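PDB 2HQB: transcriptional activator of comK gene from Bacillus halodurans, which probably serves as a ligand-binding lipoprotein of the BMP (PnrA-like) family, with the periplasmic-binding-protein fold, and probably takes part in activating the competence gene comK. Local coordinates for residues 79-82 and 83-87; 190-193 and 194-198; 239-243 and 244-248. All coordinates share one frame; numbering follows the deposited sequence.

Contact 1: residues 79-82 and 83-87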
ATOM      1  N   SER A  79      15.882   8.412  13.353  1.00 56.92           N
ATOM      2  CA  SER A  79      17.185   7.850  13.647  1.00 59.66           C
ATOM      3  C   SER A  79      18.152   8.841  14.257  1.00 58.49           C
ATOM      4  O   SER A  79      19.030   8.473  15.041  1.00 63.11           O
ATOM      5  CB  SER A  79      17.790   7.259  12.387  1.00 55.64           C
ATOM      6  OG  SER A  79      17.047   6.123  11.994  1.00 70.13           O
ATOM      7  N   THR A  80      17.991  10.102  13.897  1.00 55.45           N
ATOM      8  CA  THR A  80      18.875  11.131  14.403  1.00 54.63           C
ATOM      9  C   THR A  80      18.358  11.656  15.720  1.00 59.03           C
ATOM     10  O   THR A  80      18.796  12.696  16.192  1.00 65.33           O
ATOM     11  CB  THR A  80      19.003  12.305  13.383  1.00 52.65           C
ATOM     12  OG1 THR A  80      17.708  12.655  12.858  1.00 49.00           O
ATOM     13  CG2 THR A  80      19.931  11.905  12.248  1.00 51.56           C
ATOM     14  N   ILE A  81      17.443  10.925  16.342  1.00 60.75           N
ATOM     15  CA  ILE A  81      16.881  11.414  17.582  1.00 55.76           C
ATOM     16  C   ILE A  81      16.367  10.310  18.534  1.00 58.58           C
ATOM     17  O   ILE A  81      16.084  10.583  19.697  1.00 58.04           O
ATOM     18  CB  ILE A  81      15.747  12.435  17.222  1.00 43.74           C
ATOM     19  CG1 ILE A  81      15.704  13.542  18.254  1.00 58.71           C
ATOM     20  CG2 ILE A  81      14.386  11.731  17.094  1.00 30.00           C
ATOM     21  CD1 ILE A  81      14.563  14.537  18.059  1.00 72.88           C
ATOM     22  N   HIS A  82      16.289   9.065  18.059  1.00 56.18           N
ATOM     23  CA  HIS A  82      15.730   7.991  18.877  1.00 58.02           C
ATOM     24  C   HIS A  82      16.540   7.602  20.081  1.00 61.49           C
ATOM     25  O   HIS A  82      16.086   6.800  20.899  1.00 61.45           O
ATOM     26  CB  HIS A  82      15.511   6.733  18.057  1.00 50.84           C
ATOM     27  CG  HIS A  82      16.751   5.919  17.877  1.00 52.63           C
ATOM     28  ND1 HIS A  82      17.860   6.395  17.207  1.00 56.82           N
ATOM     29  CD2 HIS A  82      17.056   4.658  18.264  1.00 52.00           C
ATOM     30  CE1 HIS A  82      18.792   5.456  17.184  1.00 53.88           C
ATOM     31  NE2 HIS A  82      18.328   4.393  17.818  1.00 54.09           N
ATOM     32  N   ASN A  83      17.746   8.145  20.190  1.00 66.26           N
ATOM     33  CA  ASN A  83      18.603   7.809  21.322  1.00 63.80           C
ATOM     34  C   ASN A  83      18.505   8.770  22.475  1.00 60.46           C
ATOM     35  O   ASN A  83      19.016   8.481  23.546  1.00 65.71           O
ATOM     36  CB  ASN A  83      20.065   7.676  20.897  1.00 55.93           C
ATOM     37  CG  ASN A  83      20.392   6.289  20.426  1.00 62.32           C
ATOM     38  OD1 ASN A  83      19.943   5.305  21.021  1.00 68.10           O
ATOM     39  ND2 ASN A  83      21.180   6.191  19.360  1.00 62.63           N
ATOM     40  N   GLN A  84      17.880   9.918  22.263  1.00 54.96           N
ATOM     41  CA  GLN A  84      17.718  10.868  23.350  1.00 54.45           C
ATOM     42  C   GLN A  84      16.324  10.752  23.931  1.00 55.93           C
ATOM     43  O   GLN A  84      15.937  11.528  24.794  1.00 60.46           O
ATOM     44  CB  GLN A  84      17.956  12.282  22.873  1.00 49.20           C
ATOM     45  CG  GLN A  84      17.306  12.599  21.589  1.00 58.15           C
ATOM     46  CD  GLN A  84      17.712  13.962  21.098  1.00 69.59           C
ATOM     47  OE1 GLN A  84      17.276  14.988  21.629  1.00 70.48           O
ATOM     48  NE2 GLN A  84      18.569  13.986  20.087  1.00 72.54           N
ATOM     49  N   TYR A  85      15.578   9.766  23.447  1.00 49.90           N
ATOM     50  CA  TYR A  85      14.235   9.524  23.904  1.00 44.65           C
ATOM     51  C   TYR A  85      14.100   8.036  24.117  1.00 47.85           C
ATOM     52  O   TYR A  85      13.287   7.364  23.488  1.00 49.83           O
ATOM     53  CB  TYR A  85      13.254   9.994  22.866  1.00 33.38           C
ATOM     54  CG  TYR A  85      13.223  11.484  22.706  1.00 39.25           C
ATOM     55  CD1 TYR A  85      13.877  12.099  21.641  1.00 49.28           C
ATOM     56  CD2 TYR A  85      12.485  12.283  23.577  1.00 30.80           C
ATOM     57  CE1 TYR A  85      13.792  13.469  21.436  1.00 45.28           C
ATOM     58  CE2 TYR A  85      12.397  13.659  23.385  1.00 40.31           C
ATOM     59  CZ  TYR A  85      13.053  14.245  22.305  1.00 44.23           C
ATOM     60  OH  TYR A  85      12.959  15.598  22.070  1.00 45.65           O
ATOM     61  N   PRO A  86      14.894   7.496  25.035  1.00 50.48           N
ATOM     62  CA  PRO A  86      14.820   6.050  25.275  1.00 48.94           C
ATOM     63  C   PRO A  86      13.456   5.578  25.752  1.00 47.07           C
ATOM     64  O   PRO A  86      13.035   4.457  25.476  1.00 47.77           O
ATOM     65  CB  PRO A  86      15.945   5.819  26.286  1.00 39.99           C
ATOM     66  CG  PRO A  86      15.954   7.142  27.060  1.00 47.55           C
ATOM     67  CD  PRO A  86      15.793   8.175  25.990  1.00 46.91           C
ATOM     68  N   ASP A  87      12.767   6.464  26.453  1.00 49.52           N
ATOM     69  CA  ASP A  87      11.452   6.176  27.023  1.00 54.52           C
ATOM     70  C   ASP A  87      10.307   6.247  25.998  1.00 60.80           C
ATOM     71  O   ASP A  87       9.135   6.044  26.353  1.00 65.56           O
ATOM     72  CB  ASP A  87      11.197   7.166  28.178  1.00 48.56           C
ATOM     73  CG  ASP A  87      11.425   8.653  27.765  1.00 56.21           C
ATOM     74  OD1 ASP A  87      12.371   8.953  26.984  1.00 47.22           O
ATOM     75  OD2 ASP A  87      10.666   9.534  28.243  1.00 54.68           O
TER
HETATM   76  O   HOH W   1      19.353   9.069  18.119  1.00 60.55           O
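Gln84 folds back over Ile81, the residue three places before it, where the chain reverses in a type I beta turn running from Ile81 to Gln84. The turn is closed by the backbone: Gln84 N donates to Ile81 O at 3.2 Å, fairly straight at 161°. The side chain of Gln84 starts from CB, 4.1 Å from Ile81 O. Its CG sits between the backbone N and the carbonyl carbon (chi1 45°), which swings the chain back over the turn and brings CG next to that same oxygen. CD then passes over the isoleucine branch, 3.5 Å from Ile81 CG1. At the tip the two amide atoms differ: NE2 lies 3.4 Å from Ile81 CG1, while OE1 stays further from it. The amide therefore rests on hydrocarbon. Tyr85 meets the same isoleucine further out, with Ile81 CD1 3.6 Å from Tyr85 CE1, and it turns the edge of its ring to Ile81 O.

At the two central positions of the turn, His82 and Asn83 point the same way, the amide leaning over one face of the imidazole with their planes 36° apart. In the plane of that ring His82 ND1 donates to Ser79 O at 3.2 Å. A water also donates to Ser79 O and accepts from Asn83 N at 2.8 Å. Asn101 ND2 takes up His82 O from outside. Ile81 packs against His53 and Ile56 of helix 49-61, and Tyr85 and His82 reach Phe90 of strand 89-93. The carbonyl at the end of helix 73-79 thus receives two donors, His82 ND1 and a water, while Ile81 gives the glutamine amide and the tyrosine ring an apolar surface to lie against.

Contact 2: residues 190-193 and 194-198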
ATOM      1  N   ASP A 190      -0.349   5.687  -6.157  1.00 43.40           N
ATOM      2  CA  ASP A 190      -1.419   6.324  -5.345  1.00 41.82           C
ATOM      3  C   ASP A 190      -1.777   7.678  -5.878  1.00 34.07           C
ATOM      4  O   ASP A 190      -2.938   7.990  -6.078  1.00 31.61           O
ATOM      5  CB  ASP A 190      -0.990   6.530  -3.903  1.00 51.83           C
ATOM      6  CG  ASP A 190      -0.723   5.237  -3.186  1.00 50.23           C
ATOM      7  OD1 ASP A 190      -1.706   4.646  -2.690  1.00 44.36           O
ATOM      8  OD2 ASP A 190       0.464   4.834  -3.128  1.00 41.79           O
ATOM      9  N   GLY A 191      -0.767   8.496  -6.098  1.00 31.39           N
ATOM     10  CA  GLY A 191      -1.050   9.811  -6.623  1.00 36.50           C
ATOM     11  C   GLY A 191      -1.988   9.912  -7.822  1.00 39.18           C
ATOM     12  O   GLY A 191      -2.976  10.644  -7.742  1.00 36.24           O
ATOM     13  N   TYR A 192      -1.712   9.182  -8.915  1.00 40.78           N
ATOM     14  CA  TYR A 192      -2.536   9.295 -10.128  1.00 37.09           C
ATOM     15  C   TYR A 192      -3.531   8.215 -10.350  1.00 38.93           C
ATOM     16  O   TYR A 192      -4.240   8.237 -11.336  1.00 45.58           O
ATOM     17  CB  TYR A 192      -1.648   9.367 -11.366  1.00 35.21           C
ATOM     18  CG  TYR A 192      -0.731   8.187 -11.484  1.00 42.46           C
ATOM     19  CD1 TYR A 192      -1.234   6.892 -11.742  1.00 34.37           C
ATOM     20  CD2 TYR A 192       0.643   8.339 -11.269  1.00 39.74           C
ATOM     21  CE1 TYR A 192      -0.371   5.783 -11.770  1.00 22.33           C
ATOM     22  CE2 TYR A 192       1.518   7.238 -11.292  1.00 32.72           C
ATOM     23  CZ  TYR A 192       1.002   5.969 -11.540  1.00 29.35           C
ATOM     24  OH  TYR A 192       1.861   4.897 -11.526  1.00 39.71           O
ATOM     25  N   HIS A 193      -3.587   7.268  -9.435  1.00 40.15           N
ATOM     26  CA  HIS A 193      -4.480   6.145  -9.561  1.00 38.66           C
ATOM     27  C   HIS A 193      -5.904   6.468 -10.033  1.00 40.58           C
ATOM     28  O   HIS A 193      -6.335   5.949 -11.078  1.00 40.90           O
ATOM     29  CB  HIS A 193      -4.501   5.374  -8.253  1.00 35.36           C
ATOM     30  CG  HIS A 193      -5.299   4.118  -8.316  1.00 32.65           C
ATOM     31  ND1 HIS A 193      -4.816   2.962  -8.890  1.00 30.51           N
ATOM     32  CD2 HIS A 193      -6.558   3.844  -7.908  1.00 34.10           C
ATOM     33  CE1 HIS A 193      -5.748   2.027  -8.833  1.00 38.56           C
ATOM     34  NE2 HIS A 193      -6.815   2.535  -8.241  1.00 45.51           N
ATOM     35  N   VAL A 194      -6.641   7.306  -9.301  1.00 39.17           N
ATOM     36  CA  VAL A 194      -8.002   7.636  -9.737  1.00 38.83           C
ATOM     37  C   VAL A 194      -8.041   8.304 -11.123  1.00 43.44           C
ATOM     38  O   VAL A 194      -8.745   7.829 -12.022  1.00 46.76           O
ATOM     39  CB  VAL A 194      -8.692   8.509  -8.765  1.00 36.79           C
ATOM     40  CG1 VAL A 194     -10.042   8.843  -9.295  1.00 36.40           C
ATOM     41  CG2 VAL A 194      -8.837   7.778  -7.440  1.00 41.46           C
ATOM     42  N   PRO A 195      -7.306   9.417 -11.317  1.00 40.34           N
ATOM     43  CA  PRO A 195      -7.297  10.064 -12.633  1.00 39.19           C
ATOM     44  C   PRO A 195      -7.286   9.009 -13.760  1.00 40.04           C
ATOM     45  O   PRO A 195      -8.062   9.087 -14.711  1.00 41.36           O
ATOM     46  CB  PRO A 195      -5.996  10.852 -12.607  1.00 34.52           C
ATOM     47  CG  PRO A 195      -5.923  11.321 -11.200  1.00 41.84           C
ATOM     48  CD  PRO A 195      -6.412  10.125 -10.386  1.00 44.43           C
ATOM     49  N   VAL A 196      -6.413   8.012 -13.624  1.00 41.36           N
ATOM     50  CA  VAL A 196      -6.292   6.955 -14.616  1.00 42.63           C
ATOM     51  C   VAL A 196      -7.434   5.945 -14.542  1.00 46.72           C
ATOM     52  O   VAL A 196      -7.862   5.449 -15.580  1.00 51.53           O
ATOM     53  CB  VAL A 196      -4.931   6.198 -14.496  1.00 42.16           C
ATOM     54  CG1 VAL A 196      -4.963   4.928 -15.321  1.00 46.36           C
ATOM     55  CG2 VAL A 196      -3.778   7.081 -14.969  1.00 38.91           C
ATOM     56  N   VAL A 197      -7.927   5.625 -13.344  1.00 44.27           N
ATOM     57  CA  VAL A 197      -9.036   4.672 -13.245  1.00 42.31           C
ATOM     58  C   VAL A 197     -10.230   5.263 -13.975  1.00 43.47           C
ATOM     59  O   VAL A 197     -10.902   4.586 -14.747  1.00 45.40           O
ATOM     60  CB  VAL A 197      -9.430   4.357 -11.771  1.00 33.89           C
ATOM     61  CG1 VAL A 197     -10.794   3.788 -11.720  1.00 14.73           C
ATOM     62  CG2 VAL A 197      -8.533   3.319 -11.216  1.00 14.72           C
ATOM     63  N   GLU A 198     -10.484   6.535 -13.720  1.00 46.22           N
ATOM     64  CA  GLU A 198     -11.564   7.270 -14.366  1.00 51.94           C
ATOM     65  C   GLU A 198     -11.521   7.147 -15.895  1.00 53.33           C
ATOM     66  O   GLU A 198     -12.474   6.662 -16.519  1.00 52.47           O
ATOM     67  CB  GLU A 198     -11.437   8.738 -14.031  1.00 56.25           C
ATOM     68  CG  GLU A 198     -12.712   9.327 -13.606  1.00 70.08           C
ATOM     69  CD  GLU A 198     -12.903   9.187 -12.138  1.00 69.35           C
ATOM     70  OE1 GLU A 198     -12.361  10.037 -11.407  1.00 85.00           O
ATOM     71  OE2 GLU A 198     -13.578   8.229 -11.714  1.00 71.56           O
TER
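His193 and Val197, one helical turn apart, are linked twice, by backbone and by side chain, at the start of helix 193-203. Val197 N donates to His193 O at 2.8 Å, with an N-H...O angle of 149°. Just before it, Val196 N gives its hydrogen to Tyr192 O at 3.2 Å; that bond is straighter, 167°. These two i to i+4 bonds satisfy the two carbonyls. Pro195 has no hydrogen to offer, so its CD merely rests on Tyr192 O, and the oxygen is left to Val196 as its donor here. Within the helix Glu198 N continues the pattern by donating to Val194 O.

The side chains follow the same spacing. His193 carries CG anti to its backbone N (chi1 -175°), and Val197 CG2 lies over one face of the imidazole, 3.9 Å from the centroid of the His193 ring and displaced toward the rim on the NE2 side. This is a CH-pi contact. ND1 of the same ring is hydrogen-bonded to Pro187 O, earlier in the same loop. Tyr192 and Val196 lie alongside each other, Tyr192 CD1 4.1 Å from Val196 CG2, while the phenol oxygen reaches across to Ile132 O of strand 128-133. Both aromatic residues are buried, and Ala170 of helix 167-178 packs against Tyr192 and Val196 together.

Four polar atoms are thus accounted for: Tyr192 O and His193 O take valine amides of the first turn, and Tyr192 OH and His193 ND1 pair with carbonyls from a strand and a loop. Val197 CG2 lies on the imidazole face and Val196 CG2 beside the tyrosine ring, so polar pairing and apolar packing run side by side where the chain enters the helix.

Contact 3: residues 239-243 and 244-248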
ATOM      1  N   LYS A 239      -0.978  -2.056  19.217  1.00 65.18           N
ATOM      2  CA  LYS A 239      -1.488  -3.054  20.112  1.00 60.88           C
ATOM      3  C   LYS A 239      -0.308  -3.866  20.612  1.00 62.36           C
ATOM      4  O   LYS A 239      -0.256  -4.231  21.776  1.00 66.93           O
ATOM      5  CB  LYS A 239      -2.471  -3.953  19.370  1.00 61.46           C
ATOM      6  CG  LYS A 239      -3.143  -4.973  20.255  1.00 67.41           C
ATOM      7  CD  LYS A 239      -4.171  -5.787  19.506  1.00 67.03           C
ATOM      8  CE  LYS A 239      -5.027  -6.615  20.467  1.00 72.48           C
ATOM      9  NZ  LYS A 239      -6.276  -7.159  19.831  1.00 75.59           N
ATOM     10  N   ARG A 240       0.647  -4.170  19.752  1.00 61.07           N
ATOM     11  CA  ARG A 240       1.781  -4.934  20.243  1.00 59.37           C
ATOM     12  C   ARG A 240       2.622  -4.055  21.148  1.00 59.97           C
ATOM     13  O   ARG A 240       3.162  -4.516  22.147  1.00 61.23           O
ATOM     14  CB  ARG A 240       2.627  -5.485  19.097  1.00 51.32           C
ATOM     15  CG  ARG A 240       1.880  -6.531  18.303  1.00 55.95           C
ATOM     16  CD  ARG A 240       2.826  -7.402  17.529  1.00 65.97           C
ATOM     17  NE  ARG A 240       3.240  -8.561  18.310  1.00 77.18           N
ATOM     18  CZ  ARG A 240       4.122  -9.466  17.901  1.00 78.74           C
ATOM     19  NH1 ARG A 240       4.701  -9.358  16.712  1.00 86.53           N
ATOM     20  NH2 ARG A 240       4.412 -10.492  18.677  1.00 76.12           N
ATOM     21  N   PHE A 241       2.719  -2.777  20.825  1.00 60.59           N
ATOM     22  CA  PHE A 241       3.514  -1.897  21.660  1.00 62.14           C
ATOM     23  C   PHE A 241       2.886  -1.759  23.040  1.00 68.45           C
ATOM     24  O   PHE A 241       3.558  -1.443  24.026  1.00 73.19           O
ATOM     25  CB  PHE A 241       3.640  -0.520  21.047  1.00 45.85           C
ATOM     26  CG  PHE A 241       4.376   0.440  21.912  1.00 46.12           C
ATOM     27  CD1 PHE A 241       5.756   0.317  22.086  1.00 36.45           C
ATOM     28  CD2 PHE A 241       3.686   1.472  22.579  1.00 45.21           C
ATOM     29  CE1 PHE A 241       6.457   1.220  22.921  1.00 42.61           C
ATOM     30  CE2 PHE A 241       4.363   2.392  23.418  1.00 32.14           C
ATOM     31  CZ  PHE A 241       5.758   2.267  23.589  1.00 44.80           C
ATOM     32  N   GLN A 242       1.588  -1.981  23.112  1.00 69.37           N
ATOM     33  CA  GLN A 242       0.910  -1.878  24.387  1.00 72.32           C
ATOM     34  C   GLN A 242       1.158  -3.184  25.154  1.00 70.99           C
ATOM     35  O   GLN A 242       1.447  -3.167  26.341  1.00 70.61           O
ATOM     36  CB  GLN A 242      -0.589  -1.639  24.142  1.00 77.26           C
ATOM     37  CG  GLN A 242      -1.379  -1.147  25.349  1.00 74.53           C
ATOM     38  CD  GLN A 242      -2.799  -0.746  24.995  1.00 71.27           C
ATOM     39  OE1 GLN A 242      -3.470  -1.422  24.185  1.00 54.65           O
ATOM     40  NE2 GLN A 242      -3.280   0.349  25.614  1.00 67.31           N
ATOM     41  N   GLU A 243       1.070  -4.303  24.445  1.00 71.74           N
ATOM     42  CA  GLU A 243       1.276  -5.633  25.013  1.00 69.63           C
ATOM     43  C   GLU A 243       2.774  -5.909  25.161  1.00 71.17           C
ATOM     44  O   GLU A 243       3.215  -7.073  25.173  1.00 75.59           O
ATOM     45  CB  GLU A 243       0.640  -6.695  24.096  1.00 70.75           C
ATOM     46  CG  GLU A 243      -0.852  -6.474  23.792  1.00 73.95           C
ATOM     47  CD  GLU A 243      -1.441  -7.553  22.879  1.00 88.73           C
ATOM     48  OE1 GLU A 243      -2.683  -7.715  22.860  1.00 90.78           O
ATOM     49  OE2 GLU A 243      -0.664  -8.236  22.173  1.00 95.67           O
ATOM     50  N   GLY A 244       3.554  -4.834  25.270  1.00 65.87           N
ATOM     51  CA  GLY A 244       4.992  -4.986  25.388  1.00 60.18           C
ATOM     52  C   GLY A 244       5.660  -5.829  24.304  1.00 59.81           C
ATOM     53  O   GLY A 244       6.884  -5.848  24.225  1.00 60.04           O
ATOM     54  N   LYS A 245       4.876  -6.503  23.460  1.00 58.74           N
ATOM     55  CA  LYS A 245       5.419  -7.354  22.412  1.00 62.68           C
ATOM     56  C   LYS A 245       5.706  -6.714  21.017  1.00 68.30           C
ATOM     57  O   LYS A 245       5.414  -7.343  20.000  1.00 72.75           O
ATOM     58  CB  LYS A 245       4.485  -8.558  22.251  1.00 66.18           C
ATOM     59  CG  LYS A 245       5.113  -9.799  21.558  1.00 85.04           C
ATOM     60  CD  LYS A 245       4.118 -10.996  21.474  1.00 89.73           C
ATOM     61  CE  LYS A 245       4.739 -12.275  20.871  1.00 82.68           C
ATOM     62  NZ  LYS A 245       3.671 -13.228  20.410  1.00 70.82           N
ATOM     63  N   LEU A 246       6.255  -5.493  20.942  1.00 65.28           N
ATOM     64  CA  LEU A 246       6.568  -4.898  19.631  1.00 58.87           C
ATOM     65  C   LEU A 246       8.066  -4.869  19.339  1.00 58.09           C
ATOM     66  O   LEU A 246       8.830  -4.155  19.994  1.00 49.29           O
ATOM     67  CB  LEU A 246       6.045  -3.461  19.479  1.00 59.82           C
ATOM     68  CG  LEU A 246       6.471  -2.742  18.155  1.00 47.94           C
ATOM     69  CD1 LEU A 246       5.802  -3.339  16.949  1.00 35.82           C
ATOM     70  CD2 LEU A 246       6.111  -1.285  18.214  1.00 42.28           C
ATOM     71  N   GLU A 247       8.466  -5.624  18.322  1.00 58.45           N
ATOM     72  CA  GLU A 247       9.862  -5.682  17.930  1.00 62.53           C
ATOM     73  C   GLU A 247      10.431  -4.356  17.484  1.00 66.46           C
ATOM     74  O   GLU A 247       9.733  -3.338  17.389  1.00 68.16           O
ATOM     75  CB  GLU A 247      10.061  -6.669  16.798  1.00 67.33           C
ATOM     76  CG  GLU A 247       9.538  -8.036  17.122  1.00 83.32           C
ATOM     77  CD  GLU A 247      10.082  -9.075  16.186  1.00 89.93           C
ATOM     78  OE1 GLU A 247      11.312  -9.064  15.960  1.00 87.73           O
ATOM     79  OE2 GLU A 247       9.282  -9.897  15.687  1.00 99.17           O
ATOM     80  N   SER A 248      11.724  -4.386  17.199  1.00 65.40           N
ATOM     81  CA  SER A 248      12.442  -3.210  16.748  1.00 64.58           C
ATOM     82  C   SER A 248      13.032  -3.593  15.406  1.00 62.99           C
ATOM     83  O   SER A 248      13.068  -4.782  15.052  1.00 60.73           O
ATOM     84  CB  SER A 248      13.540  -2.841  17.744  1.00 61.60           C
ATOM     85  OG  SER A 248      14.231  -3.998  18.179  1.00 81.23           O
TER
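Arg240 lays its guanidinium over the backbone carbonyl of Lys245, so that the oxygen sits under one face of the flat group, offset toward its rim, with Arg240 NE 3.0 Å from Lys245 O. The angle is poor and this is no hydrogen bond: the carbonyl meets the plane and not an N-H. The arginine leaves the backbone with CG beside the backbone N and bends at chi3 (90°), which brings NE and CZ over the carbonyl. Lys245 extends its own chain across that of Arg240 at an angle; the approach of its outer carbons to NH2 is too close to trust at this resolution. Glu247 places an opposite charge nearby, its OE2 4.7 Å from Arg240 NH1, which may offset part of the positive charge gathered here. Replacing Arg240 by an alanine would probably take away the flat group lying over the Lys245 carbonyl and leave Glu247 without this nearby positive charge.

Phe241 and Leu246 meet through aliphatic atoms, Phe241 CB 3.8 Å from Leu246 CD2. Gly244, at positive phi, lets the chain turn between them.

Thus the chain comes off helix 230-240, turns, and heads into strand 249-253, an outermost strand of the parallel sheet. Glu247 O accepts from Thr103 of strand 102-107, next to it in that sheet, while the Phe241 ring meets His89 at the start of strand 89-93.

Overall arrangement
All three contacts are local and follow one another along the chain, with none nested or crossed. Contact 1 closes the loop between helix 73-79 and strand 89-93; contact 2 joins the loop after strand 184-186 to helix 193-203; contact 3 leads from helix 230-240 into strand 249-253. Contacts 1 and 3 both feed strands of the parallel sheet, lie on the same side of the chain's centre and have centres about 18 Å apart without touching. Contact 2 belongs with the mixed sheet, its centre about 38 Å from that of contact 1. The division into two sheets is consistent with the two-lobed periplasmic-binding-protein fold.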